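Local coordinates for protein aminoglycoside N(3)-acetyltransferase (Enterobacter cloacae, PDB 6NP3) that probably confers resistance to gentamicin and related 2-deoxystreptamine antibiotics by transferring an acetyl group from acetyl-CoA to their 3-amino group, at residues A45-V50 against G54-F59. Sequence-based numbering, arbitrary orientation.
Sequences ALIEAV and GNILAF
Ile56 reaches from the strand into the last turns of the helix and meets Leu46, Ile47 and Val50 there. Its CB leaves the strand toward the helix, and from that branch point Ile56 CG1 lies anti to the carbonyl carbon (chi1 -62°), on the Val50 side, 4.3 Å from Val50 CG2. The extended second torsion, 171°, then carries Ile56 CD1 onward to the helix, where this methyl comes 3.5 Å from Ile47 CG1 and 3.8 Å from Leu46 CB. The side chains of Ile47 and Ile56 cross at about a right angle, and the touch falls on CG1 of Ile47, near its root. Isoleucine suits the place because CG1 and CD1 reach beyond the branched CB, setting Ile56 CD1 against the helix backbone, 3.8 Å from Ile47 N.

Val50, short and branched, fills the corner where the chain turns back. Val50 CG2 packs 3.9 Å from Asn55 N, and Val50 CB rests 3.9 Å from Gly54 CA. Glycine fits at this point because a CB would run into Val50 O, which instead receives a CA-H...O contact from Gly54 CA at 3.3 Å. Asn55 sends its CB away from the helix.

Helix 39-50 joins the parallel neighbours 22-27 and 55-59 in a beta-alpha-beta crossover, and this contact packs its end on the second strand, the segment axes running roughly antiparallel (138°). Adhesion between side chains here is purely aliphatic, so it depends on shape and exclusion of water, while Asn55 OD1 accepts a hydrogen bond from the backbone N of Asp127, a magnesium-binding residue.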
ATOM      1  N   ALA A  45     -11.063  14.583  -4.622  1.00 15.65           N
ATOM      2  CA  ALA A  45     -12.168  14.266  -3.729  1.00 15.48           C
ATOM      3  C   ALA A  45     -11.671  13.639  -2.427  1.00 15.39           C
ATOM      4  O   ALA A  45     -12.182  13.961  -1.349  1.00 16.09           O
ATOM      5  CB  ALA A  45     -13.123  13.304  -4.427  1.00 15.29           C
ATOM      6  N   LEU A  46     -10.687  12.738  -2.504  1.00 15.17           N
ATOM      7  CA  LEU A  46     -10.132  12.135  -1.296  1.00 15.59           C
ATOM      8  C   LEU A  46      -9.507  13.183  -0.385  1.00 15.26           C
ATOM      9  O   LEU A  46      -9.698  13.158   0.838  1.00 15.15           O
ATOM     10  CB  LEU A  46      -9.091  11.083  -1.679  1.00 17.39           C
ATOM     11  CG  LEU A  46      -9.567   9.842  -2.432  1.00 20.83           C
ATOM     12  CD1 LEU A  46      -8.401   9.074  -3.005  1.00 23.19           C
ATOM     13  CD2 LEU A  46     -10.380   8.985  -1.470  1.00 23.87           C
ATOM     14  N   ILE A  47      -8.737  14.097  -0.970  1.00 16.00           N
ATOM     15  CA  ILE A  47      -8.098  15.153  -0.206  1.00 17.57           C
ATOM     16  C   ILE A  47      -9.137  16.047   0.441  1.00 16.78           C
ATOM     17  O   ILE A  47      -9.002  16.428   1.608  1.00 16.84           O
ATOM     18  CB  ILE A  47      -7.140  15.928  -1.129  1.00 19.38           C
ATOM     19  CG1 ILE A  47      -5.979  15.023  -1.541  1.00 21.15           C
ATOM     20  CG2 ILE A  47      -6.642  17.200  -0.474  1.00 20.99           C
ATOM     21  CD1 ILE A  47      -5.099  15.604  -2.614  1.00 24.02           C
ATOM     22  N   GLU A  48     -10.198  16.377  -0.288  1.00 17.22           N
ATOM     23  CA  GLU A  48     -11.240  17.211   0.288  1.00 17.53           C
ATOM     24  C   GLU A  48     -11.981  16.479   1.403  1.00 16.18           C
ATOM     25  O   GLU A  48     -12.326  17.066   2.432  1.00 16.97           O
ATOM     26  CB  GLU A  48     -12.209  17.616  -0.817  1.00 20.18           C
ATOM     27  CG  GLU A  48     -13.297  18.525  -0.325  1.00 23.87           C
ATOM     28  CD  GLU A  48     -14.025  19.234  -1.441  1.00 29.17           C
ATOM     29  OE1 GLU A  48     -15.261  19.324  -1.362  1.00 30.68           O
ATOM     30  OE2 GLU A  48     -13.358  19.693  -2.384  1.00 32.93           O
ATOM     31  N   ALA A  49     -12.225  15.176   1.219  1.00 14.98           N
ATOM     32  CA  ALA A  49     -12.957  14.415   2.227  1.00 14.88           C
ATOM     33  C   ALA A  49     -12.192  14.314   3.547  1.00 14.59           C
ATOM     34  O   ALA A  49     -12.796  14.412   4.624  1.00 16.32           O
ATOM     35  CB  ALA A  49     -13.324  13.024   1.713  1.00 14.91           C
ATOM     36  N   VAL A  50     -10.875  14.110   3.502  1.00 13.60           N
ATOM     37  CA  VAL A  50     -10.107  14.040   4.749  1.00 13.47           C
ATOM     38  C   VAL A  50      -9.810  15.425   5.310  1.00 13.87           C
ATOM     39  O   VAL A  50      -9.494  15.555   6.500  1.00 14.47           O
ATOM     40  CB  VAL A  50      -8.837  13.179   4.645  1.00 14.46           C
ATOM     41  CG1 VAL A  50      -9.223  11.759   4.200  1.00 15.13           C
ATOM     42  CG2 VAL A  50      -7.829  13.815   3.746  1.00 14.72           C
ATOM     43  N   GLY A  54      -6.580  16.010   7.668  1.00 12.51           N
ATOM     44  CA  GLY A  54      -6.510  14.591   7.374  1.00 11.86           C
ATOM     45  C   GLY A  54      -5.256  14.214   6.609  1.00 11.73           C
ATOM     46  O   GLY A  54      -4.453  15.057   6.208  1.00 11.92           O
ATOM     47  N   ASN A  55      -5.098  12.908   6.396  1.00 11.11           N
ATOM     48  CA  ASN A  55      -3.927  12.396   5.710  1.00 11.38           C
ATOM     49  C   ASN A  55      -4.346  11.260   4.782  1.00 11.18           C
ATOM     50  O   ASN A  55      -5.286  10.513   5.060  1.00 11.36           O
ATOM     51  CB  ASN A  55      -2.870  11.857   6.686  1.00 11.89           C
ATOM     52  CG  ASN A  55      -2.311  12.918   7.601  1.00 12.37           C
ATOM     53  OD1 ASN A  55      -1.365  13.625   7.260  1.00 12.11           O
ATOM     54  ND2 ASN A  55      -2.904  13.035   8.780  1.00 13.46           N
ATOM     55  N   ILE A  56      -3.593  11.116   3.700  1.00 11.50           N
ATOM     56  CA  ILE A  56      -3.706   9.995   2.761  1.00 11.35           C
ATOM     57  C   ILE A  56      -2.349   9.309   2.697  1.00 11.27           C
ATOM     58  O   ILE A  56      -1.314   9.979   2.597  1.00 12.35           O
ATOM     59  CB  ILE A  56      -4.064  10.503   1.349  1.00 12.78           C
ATOM     60  CG1 ILE A  56      -5.415  11.208   1.387  1.00 15.08           C
ATOM     61  CG2 ILE A  56      -4.035   9.388   0.305  1.00 14.17           C
ATOM     62  CD1 ILE A  56      -5.832  11.936   0.163  1.00 20.35           C
ATOM     63  N   LEU A  57      -2.349   7.981   2.759  1.00 11.12           N
ATOM     64  CA  LEU A  57      -1.157   7.162   2.579  1.00 11.25           C
ATOM     65  C   LEU A  57      -1.450   6.156   1.481  1.00 11.25           C
ATOM     66  O   LEU A  57      -2.503   5.516   1.506  1.00 13.08           O
ATOM     67  CB  LEU A  57      -0.845   6.401   3.870  1.00 12.12           C
ATOM     68  CG  LEU A  57       0.372   5.478   3.840  1.00 12.31           C
ATOM     69  CD1 LEU A  57       1.603   6.305   3.704  1.00 13.18           C
ATOM     70  CD2 LEU A  57       0.457   4.611   5.070  1.00 15.00           C
ATOM     71  N   ALA A  58      -0.553   6.031   0.512  1.00 10.86           N
ATOM     72  CA  ALA A  58      -0.765   5.085  -0.571  1.00 11.07           C
ATOM     73  C   ALA A  58       0.480   4.259  -0.789  1.00 10.95           C
ATOM     74  O   ALA A  58       1.588   4.779  -0.711  1.00 11.63           O
ATOM     75  CB  ALA A  58      -1.143   5.804  -1.872  1.00 12.44           C
ATOM     76  N   PHE A  59       0.290   2.978  -1.080  1.00 11.46           N
ATOM     77  CA  PHE A  59       1.393   2.104  -1.477  1.00 11.40           C
ATOM     78  C   PHE A  59       1.624   2.261  -2.978  1.00 11.39           C
ATOM     79  O   PHE A  59       0.873   1.728  -3.799  1.00 12.65           O
ATOM     80  CB  PHE A  59       1.063   0.670  -1.087  1.00 12.03           C
ATOM     81  CG  PHE A  59       2.014  -0.347  -1.649  1.00 12.14           C
ATOM     82  CD1 PHE A  59       3.368  -0.117  -1.687  1.00 13.38           C
ATOM     83  CD2 PHE A  59       1.542  -1.551  -2.114  1.00 13.53           C
ATOM     84  CE1 PHE A  59       4.225  -1.083  -2.218  1.00 14.23           C
ATOM     85  CE2 PHE A  59       2.390  -2.488  -2.638  1.00 14.98           C
ATOM     86  CZ  PHE A  59       3.721  -2.266  -2.669  1.00 14.39           C
TER